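Catechol 1,2-dioxygenase (Burkholderia vietnamiensis, PDB 5TD3) probably catalyses the intradiol ring cleavage of catechol to cis,cis-muconate with molecular oxygen, at a metal site in a beta-sandwich domain. Local coordinates at residues A[161-166]-A[192-197]; A[120-125]-A[176-181]. All blocks are in the same frame, centred on the assembly; numbering follows the deposited sequence.

Interaction 1 of 2, residues A[161-166]-A[192-197]; sequences GALVEC and AVRTGA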
ATOM      1  N   GLY A 161     -35.829   2.874 -21.264  1.00 35.05           N
ATOM      2  CA  GLY A 161     -35.628   2.613 -19.856  1.00 35.51           C
ATOM      3  C   GLY A 161     -34.194   2.419 -19.430  1.00 31.34           C
ATOM      4  O   GLY A 161     -33.955   1.985 -18.296  1.00 34.29           O
ATOM      5  N   ALA A 162     -33.231   2.700 -20.303  1.00 29.90           N
ATOM      6  CA  ALA A 162     -31.834   2.659 -19.899  1.00 26.53           C
ATOM      7  C   ALA A 162     -31.520   3.848 -18.995  1.00 26.40           C
ATOM      8  O   ALA A 162     -32.085   4.933 -19.144  1.00 30.94           O
ATOM      9  CB  ALA A 162     -30.932   2.662 -21.129  1.00 26.55           C
ATOM     10  N   LEU A 163     -30.613   3.628 -18.035  1.00 25.84           N
ATOM     11  CA  LEU A 163     -30.205   4.643 -17.067  1.00 25.33           C
ATOM     12  C   LEU A 163     -28.812   5.139 -17.434  1.00 25.87           C
ATOM     13  O   LEU A 163     -27.829   4.419 -17.264  1.00 26.02           O
ATOM     14  CB  LEU A 163     -30.229   4.075 -15.653  1.00 28.74           C
ATOM     15  CG  LEU A 163     -29.862   5.102 -14.579  1.00 36.72           C
ATOM     16  CD1 LEU A 163     -30.916   6.183 -14.490  1.00 31.11           C
ATOM     17  CD2 LEU A 163     -29.628   4.448 -13.225  1.00 36.75           C
ATOM     18  N   VAL A 164     -28.728   6.359 -17.944  1.00 25.87           N
ATOM     19  CA  VAL A 164     -27.468   6.947 -18.379  1.00 25.58           C
ATOM     20  C   VAL A 164     -27.022   7.896 -17.282  1.00 24.52           C
ATOM     21  O   VAL A 164     -27.684   8.905 -17.018  1.00 25.49           O
ATOM     22  CB  VAL A 164     -27.617   7.669 -19.727  1.00 25.85           C
ATOM     23  CG1 VAL A 164     -26.302   8.324 -20.106  1.00 27.13           C
ATOM     24  CG2 VAL A 164     -28.044   6.688 -20.821  1.00 28.92           C
ATOM     25  N   GLU A 165     -25.907   7.574 -16.627  1.00 23.78           N
ATOM     26  CA  GLU A 165     -25.380   8.375 -15.535  1.00 24.20           C
ATOM     27  C   GLU A 165     -24.137   9.125 -15.991  1.00 20.90           C
ATOM     28  O   GLU A 165     -23.314   8.582 -16.728  1.00 20.56           O
ATOM     29  CB  GLU A 165     -25.025   7.504 -14.334  1.00 25.89           C
ATOM     30  CG  GLU A 165     -26.148   6.697 -13.750  1.00 33.00           C
ATOM     31  CD  GLU A 165     -25.657   5.866 -12.590  1.00 29.20           C
ATOM     32  OE1 GLU A 165     -25.254   6.467 -11.591  1.00 26.28           O
ATOM     33  OE2 GLU A 165     -25.675   4.620 -12.669  1.00 33.11           O
ATOM     34  N   CYS A 166     -24.009  10.362 -15.541  1.00 22.51           N
ATOM     35  CA  CYS A 166     -22.966  11.272 -15.989  1.00 23.84           C
ATOM     36  C   CYS A 166     -22.303  11.901 -14.774  1.00 19.71           C
ATOM     37  O   CYS A 166     -22.996  12.316 -13.842  1.00 19.69           O
ATOM     38  CB  CYS A 166     -23.581  12.377 -16.859  1.00 27.70           C
ATOM     39  SG  CYS A 166     -22.426  13.543 -17.589  1.00 33.59           S
ATOM     40  N   ALA A 192     -28.448  11.657 -13.780  1.00 25.17           N
ATOM     41  CA  ALA A 192     -28.818  10.477 -14.551  1.00 29.99           C
ATOM     42  C   ALA A 192     -30.091  10.761 -15.330  1.00 26.90           C
ATOM     43  O   ALA A 192     -30.990  11.450 -14.836  1.00 29.10           O
ATOM     44  CB  ALA A 192     -29.016   9.243 -13.656  1.00 30.35           C
ATOM     45  N   VAL A 193     -30.124  10.278 -16.569  1.00 33.28           N
ATOM     46  CA  VAL A 193     -31.286  10.356 -17.447  1.00 32.29           C
ATOM     47  C   VAL A 193     -31.783   8.947 -17.757  1.00 29.15           C
ATOM     48  O   VAL A 193     -30.982   8.053 -18.063  1.00 29.94           O
ATOM     49  CB  VAL A 193     -30.953  11.107 -18.748  1.00 31.67           C
ATOM     50  CG1 VAL A 193     -32.039  10.883 -19.783  1.00 35.06           C
ATOM     51  CG2 VAL A 193     -30.783  12.589 -18.471  1.00 30.50           C
ATOM     52  N   ARG A 194     -33.102   8.751 -17.672  1.00 30.54           N
ATOM     53  CA  ARG A 194     -33.753   7.518 -18.099  0.52 40.93           C
ATOM     54  C   ARG A 194     -34.292   7.719 -19.511  1.00 35.94           C
ATOM     55  O   ARG A 194     -35.086   8.634 -19.747  1.00 37.64           O
ATOM     56  CB  ARG A 194     -34.886   7.134 -17.146  0.52 44.55           C
ATOM     57  CG  ARG A 194     -34.727   5.771 -16.487  0.52 48.36           C
ATOM     58  CD  ARG A 194     -36.030   5.317 -15.840  0.52 48.68           C
ATOM     59  NE  ARG A 194     -36.597   6.339 -14.965  0.52 52.11           N
ATOM     60  CZ  ARG A 194     -36.590   6.286 -13.636  0.52 50.55           C
ATOM     61  NH1 ARG A 194     -36.044   5.254 -13.009  0.52 49.08           N
ATOM     62  NH2 ARG A 194     -37.137   7.267 -12.933  0.52 50.64           N
ATOM     63  N   THR A 195     -33.863   6.874 -20.442  1.00 32.52           N
ATOM     64  CA  THR A 195     -34.292   7.041 -21.819  1.00 33.56           C
ATOM     65  C   THR A 195     -35.764   6.683 -21.967  1.00 37.38           C
ATOM     66  O   THR A 195     -36.288   5.795 -21.287  1.00 37.41           O
ATOM     67  CB  THR A 195     -33.452   6.180 -22.762  1.00 38.53           C
ATOM     68  OG1 THR A 195     -33.664   4.793 -22.458  1.00 34.93           O
ATOM     69  CG2 THR A 195     -31.979   6.526 -22.625  1.00 38.46           C
ATOM     70  N   GLY A 196     -36.431   7.387 -22.866  1.00 36.31           N
ATOM     71  CA  GLY A 196     -37.789   7.059 -23.245  1.00 38.08           C
ATOM     72  C   GLY A 196     -37.818   6.030 -24.354  1.00 43.60           C
ATOM     73  O   GLY A 196     -36.836   5.330 -24.619  1.00 39.34           O
ATOM     74  N   ALA A 197     -38.967   5.955 -25.027  1.00 41.36           N
ATOM     75  CA  ALA A 197     -39.153   4.928 -26.045  1.00 41.90           C
ATOM     76  C   ALA A 197     -38.188   5.100 -27.209  1.00 41.89           C
ATOM     77  O   ALA A 197     -37.818   4.113 -27.862  1.00 42.47           O
ATOM     78  CB  ALA A 197     -40.600   4.939 -26.539  1.00 49.76           C
TER
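A192 CB meets two longer side chains of the facing strand: L163 CD1 lies 3.7 Å from A192 CB, and E165 CG stands 3.8 Å from the same methyl. Strands 163-167 and 190-194 are antiparallel neighbours in one sheet of the intradiol dioxygenase beta sandwich, and L163, E165, A192 and R194 share one face of it. L163 puts CG anti to its backbone N (chi1 -178°), and CD1 beyond it reaches A192. A methyl suits this place, because V127 of the adjoining edge strand also presses on A192. E165 gives only its aliphatic CG to the contact; its OE1 hydrogen-bonds Y121 OH.

V164 and V193 fill the other face. They form a hydrogen-bonded pair, and their branched side chains point into the sandwich, where F203 of the second sheet meets both; beta-branched valines suit an extended backbone and a greasy interior. Between them the backbone is tied twice, V164 N to V193 O at 2.8 Å and V193 N to V164 O.

Beyond the regular strands, T195 N bonds A162 O at 2.9 Å, and the T195 side chain takes over from the ladder. OG1 sits between the backbone N and the carbonyl carbon (chi1 64°), from where it accepts A162 N at 3.0 Å in a bent bond (137°) and also bonds V159 O. Meanwhile G161 N reaches T195 O from above the carbonyl plane; G161 itself has a positive phi, which favours glycine.

Backbone hydrogen bonding thus secures the strand pair while its two faces serve different surroundings, one largely apolar and the other mixed, and the buried threonine hydroxyl has its polar needs met by backbone groups just where the strands end.

Interaction 2 of 2, residues A[120-125]-A[176-181]; sequences LYVAGA and SHFDPT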
ATOM      1  N   LEU A 120     -13.870   8.530  -8.674  1.00 16.69           N
ATOM      2  CA  LEU A 120     -14.664   9.677  -8.245  1.00 17.27           C
ATOM      3  C   LEU A 120     -16.160   9.526  -8.507  1.00 18.11           C
ATOM      4  O   LEU A 120     -16.880  10.532  -8.519  1.00 19.02           O
ATOM      5  CB  LEU A 120     -14.147  10.945  -8.929  1.00 17.03           C
ATOM      6  CG  LEU A 120     -12.657  11.209  -8.637  1.00 18.64           C
ATOM      7  CD1 LEU A 120     -12.203  12.506  -9.274  1.00 23.23           C
ATOM      8  CD2 LEU A 120     -12.427  11.238  -7.157  1.00 19.38           C
ATOM      9  N   TYR A 121     -16.663   8.310  -8.707  1.00 20.34           N
ATOM     10  CA  TYR A 121     -18.116   8.146  -8.764  1.00 21.63           C
ATOM     11  C   TYR A 121     -18.759   8.426  -7.403  1.00 21.01           C
ATOM     12  O   TYR A 121     -18.168   8.189  -6.347  1.00 18.81           O
ATOM     13  CB  TYR A 121     -18.475   6.736  -9.221  1.00 16.05           C
ATOM     14  CG  TYR A 121     -19.969   6.456  -9.262  1.00 16.65           C
ATOM     15  CD1 TYR A 121     -20.772   6.994 -10.255  1.00 18.96           C
ATOM     16  CD2 TYR A 121     -20.562   5.647  -8.296  1.00 18.94           C
ATOM     17  CE1 TYR A 121     -22.133   6.712 -10.298  1.00 20.33           C
ATOM     18  CE2 TYR A 121     -21.904   5.367  -8.327  1.00 17.48           C
ATOM     19  CZ  TYR A 121     -22.686   5.893  -9.331  1.00 23.70           C
ATOM     20  OH  TYR A 121     -24.031   5.596  -9.339  1.00 24.70           O
ATOM     21  N   VAL A 122     -20.001   8.924  -7.434  1.00 20.73           N
ATOM     22  CA  VAL A 122     -20.796   9.133  -6.227  1.00 20.25           C
ATOM     23  C   VAL A 122     -22.199   8.605  -6.485  1.00 20.29           C
ATOM     24  O   VAL A 122     -22.856   9.012  -7.447  1.00 21.09           O
ATOM     25  CB  VAL A 122     -20.853  10.612  -5.791  1.00 17.19           C
ATOM     26  CG1 VAL A 122     -21.702  10.768  -4.507  1.00 22.86           C
ATOM     27  CG2 VAL A 122     -19.433  11.175  -5.617  1.00 19.66           C
ATOM     28  N   ALA A 123     -22.659   7.707  -5.634  1.00 18.27           N
ATOM     29  CA  ALA A 123     -24.000   7.172  -5.790  1.00 19.59           C
ATOM     30  C   ALA A 123     -25.036   8.167  -5.263  1.00 22.19           C
ATOM     31  O   ALA A 123     -24.752   8.975  -4.378  1.00 27.73           O
ATOM     32  CB  ALA A 123     -24.102   5.825  -5.067  1.00 22.86           C
ATOM     33  N   GLY A 124     -26.238   8.123  -5.853  1.00 25.94           N
ATOM     34  CA  GLY A 124     -27.392   8.862  -5.370  1.00 27.50           C
ATOM     35  C   GLY A 124     -27.804  10.106  -6.143  1.00 32.22           C
ATOM     36  O   GLY A 124     -28.664  10.852  -5.664  1.00 29.85           O
ATOM     37  N   ALA A 125     -27.224  10.355  -7.315  1.00 29.76           N
ATOM     38  CA  ALA A 125     -27.485  11.568  -8.081  1.00 29.14           C
ATOM     39  C   ALA A 125     -28.919  11.605  -8.615  1.00 30.63           C
ATOM     40  O   ALA A 125     -29.562  10.565  -8.761  1.00 28.70           O
ATOM     41  CB  ALA A 125     -26.495  11.682  -9.233  1.00 29.82           C
ATOM     42  N   SER A 176     -17.627  17.508  -7.540  1.00 19.00           N
ATOM     43  CA  SER A 176     -18.401  17.585  -6.310  1.00 22.60           C
ATOM     44  C   SER A 176     -18.157  16.336  -5.457  1.00 17.17           C
ATOM     45  O   SER A 176     -17.886  15.248  -5.971  1.00 19.55           O
ATOM     46  CB  SER A 176     -19.894  17.765  -6.616  1.00 18.30           C
ATOM     47  OG  SER A 176     -20.413  16.672  -7.363  1.00 21.04           O
ATOM     48  N   HIS A 177     -18.203  16.536  -4.135  1.00 18.30           N
ATOM     49  CA  HIS A 177     -17.919  15.533  -3.099  1.00 17.81           C
ATOM     50  C   HIS A 177     -16.427  15.245  -2.955  1.00 19.18           C
ATOM     51  O   HIS A 177     -16.016  14.549  -2.015  1.00 22.95           O
ATOM     52  CB  HIS A 177     -18.671  14.222  -3.349  1.00 24.79           C
ATOM     53  CG  HIS A 177     -20.147  14.412  -3.501  1.00 29.71           C
ATOM     54  ND1 HIS A 177     -21.028  14.282  -2.445  1.00 28.27           N
ATOM     55  CD2 HIS A 177     -20.894  14.769  -4.573  1.00 28.93           C
ATOM     56  CE1 HIS A 177     -22.255  14.530  -2.869  1.00 32.05           C
ATOM     57  NE2 HIS A 177     -22.200  14.829  -4.156  1.00 28.94           N
ATOM     58  N   PHE A 178     -15.616  15.779  -3.861  1.00 18.50           N
ATOM     59  CA  PHE A 178     -14.159  15.656  -3.814  1.00 18.06           C
ATOM     60  C   PHE A 178     -13.492  17.009  -4.027  1.00 23.41           C
ATOM     61  O   PHE A 178     -12.344  17.085  -4.485  1.00 21.00           O
ATOM     62  CB  PHE A 178     -13.659  14.647  -4.855  1.00 16.77           C
ATOM     63  CG  PHE A 178     -14.238  13.269  -4.696  1.00 21.39           C
ATOM     64  CD1 PHE A 178     -13.650  12.357  -3.833  1.00 19.56           C
ATOM     65  CD2 PHE A 178     -15.359  12.877  -5.418  1.00 17.98           C
ATOM     66  CE1 PHE A 178     -14.145  11.090  -3.690  1.00 21.70           C
ATOM     67  CE2 PHE A 178     -15.882  11.597  -5.275  1.00 20.09           C
ATOM     68  CZ  PHE A 178     -15.279  10.698  -4.409  1.00 20.66           C
ATOM     69  N   ASP A 179     -14.192  18.093  -3.708  1.00 23.57           N
ATOM     70  CA  ASP A 179     -13.668  19.411  -4.020  1.00 23.84           C
ATOM     71  C   ASP A 179     -13.029  19.960  -2.757  1.00 22.06           C
ATOM     72  O   ASP A 179     -13.745  20.235  -1.779  1.00 20.68           O
ATOM     73  CB  ASP A 179     -14.776  20.345  -4.533  1.00 18.39           C
ATOM     74  CG  ASP A 179     -14.263  21.716  -4.943  1.00 23.91           C
ATOM     75  OD1 ASP A 179     -13.294  22.212  -4.328  1.00 19.44           O
ATOM     76  OD2 ASP A 179     -14.853  22.333  -5.862  1.00 23.39           O
ATOM     77  N   PRO A 180     -11.702  20.116  -2.711  1.00 18.65           N
ATOM     78  CA  PRO A 180     -11.062  20.507  -1.454  1.00 22.50           C
ATOM     79  C   PRO A 180     -11.372  21.934  -1.043  1.00 22.13           C
ATOM     80  O   PRO A 180     -11.140  22.275   0.121  1.00 27.81           O
ATOM     81  CB  PRO A 180      -9.564  20.313  -1.746  1.00 25.91           C
ATOM     82  CG  PRO A 180      -9.442  20.525  -3.209  1.00 25.07           C
ATOM     83  CD  PRO A 180     -10.740  19.993  -3.815  1.00 16.25           C
ATOM     84  N   THR A 181     -11.893  22.771  -1.953  1.00 22.46           N
ATOM     85  CA  THR A 181     -12.294  24.123  -1.580  1.00 19.64           C
ATOM     86  C   THR A 181     -13.693  24.178  -0.975  1.00 25.02           C
ATOM     87  O   THR A 181     -14.075  25.228  -0.453  1.00 24.71           O
ATOM     88  CB  THR A 181     -12.256  25.066  -2.785  1.00 19.68           C
ATOM     89  OG1 THR A 181     -13.324  24.740  -3.676  1.00 22.43           O
ATOM     90  CG2 THR A 181     -10.913  24.956  -3.545  1.00 23.14           C
TER
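L120 and V122 face F178 and H177 with their CA atoms 7.5 Å and 7.7 Å apart respectively, too wide for a backbone ladder, so side chains bridge the gap. Segment 120-125 is largely extended and includes a short, weakly bonded strand at about 122-123, whereas 176-181 is irregular loop, with H177 at a positive phi of 75°. Both lie beside the metal site of the dioxygenase beta sandwich: Y175, just before the loop segment, is a zinc ligand, and the L120 side chain, which touches it, comes within about 5 Å of the zinc ion. R190 ties the backbones together, giving NH1 to L120 O and NH2 to S176 O.

Two CH-pi contacts carry the packing. L120 CD2 stands over the centre of the F178 ring, 3.6 Å from the centroid and only 7° off the ring normal, while its CB reaches the CE2 side. Leucine suits the place because one methyl can sit over an aromatic face, and its side chain also touches Y175. V122 splits its two methyls between the two rings. CG1, anti to the backbone N (chi1 -180°), rests over the centre of the H177 imidazole at 4.0 Å from the centroid; CG2 approaches F178 CE2 obliquely at 3.6 Å and also meets H177 CB. A branched residue can thus serve both partners at once. The imidazole is fixed from elsewhere too, since NE2 hydrogen-bonds F187 N.

Farther along the loop, D179 closes an Asx turn: its OD1 accepts T181 N at 2.8 Å and, on the syn side but out of the carboxylate plane, T181 OG1 at 2.6 Å.

Interaction 1 belongs to the sandwich proper, with one face in the hydrophobic core and its strand ends near the surface; interaction 2 lies in the partly buried loops near the zinc ion. Strand 190-194 enters both, supplying one partner of interaction 1 and, through R190, a brace for both segments of interaction 2. The loop 176-181 itself lies on the connection between the two strands of interaction 1. Backbone hydrogen bonds dominate the strand pair, whereas methyl-to-ring contacts dominate the loop contact, where the backbones stand farther apart. The two contacts touch through the E165-Y121 pair.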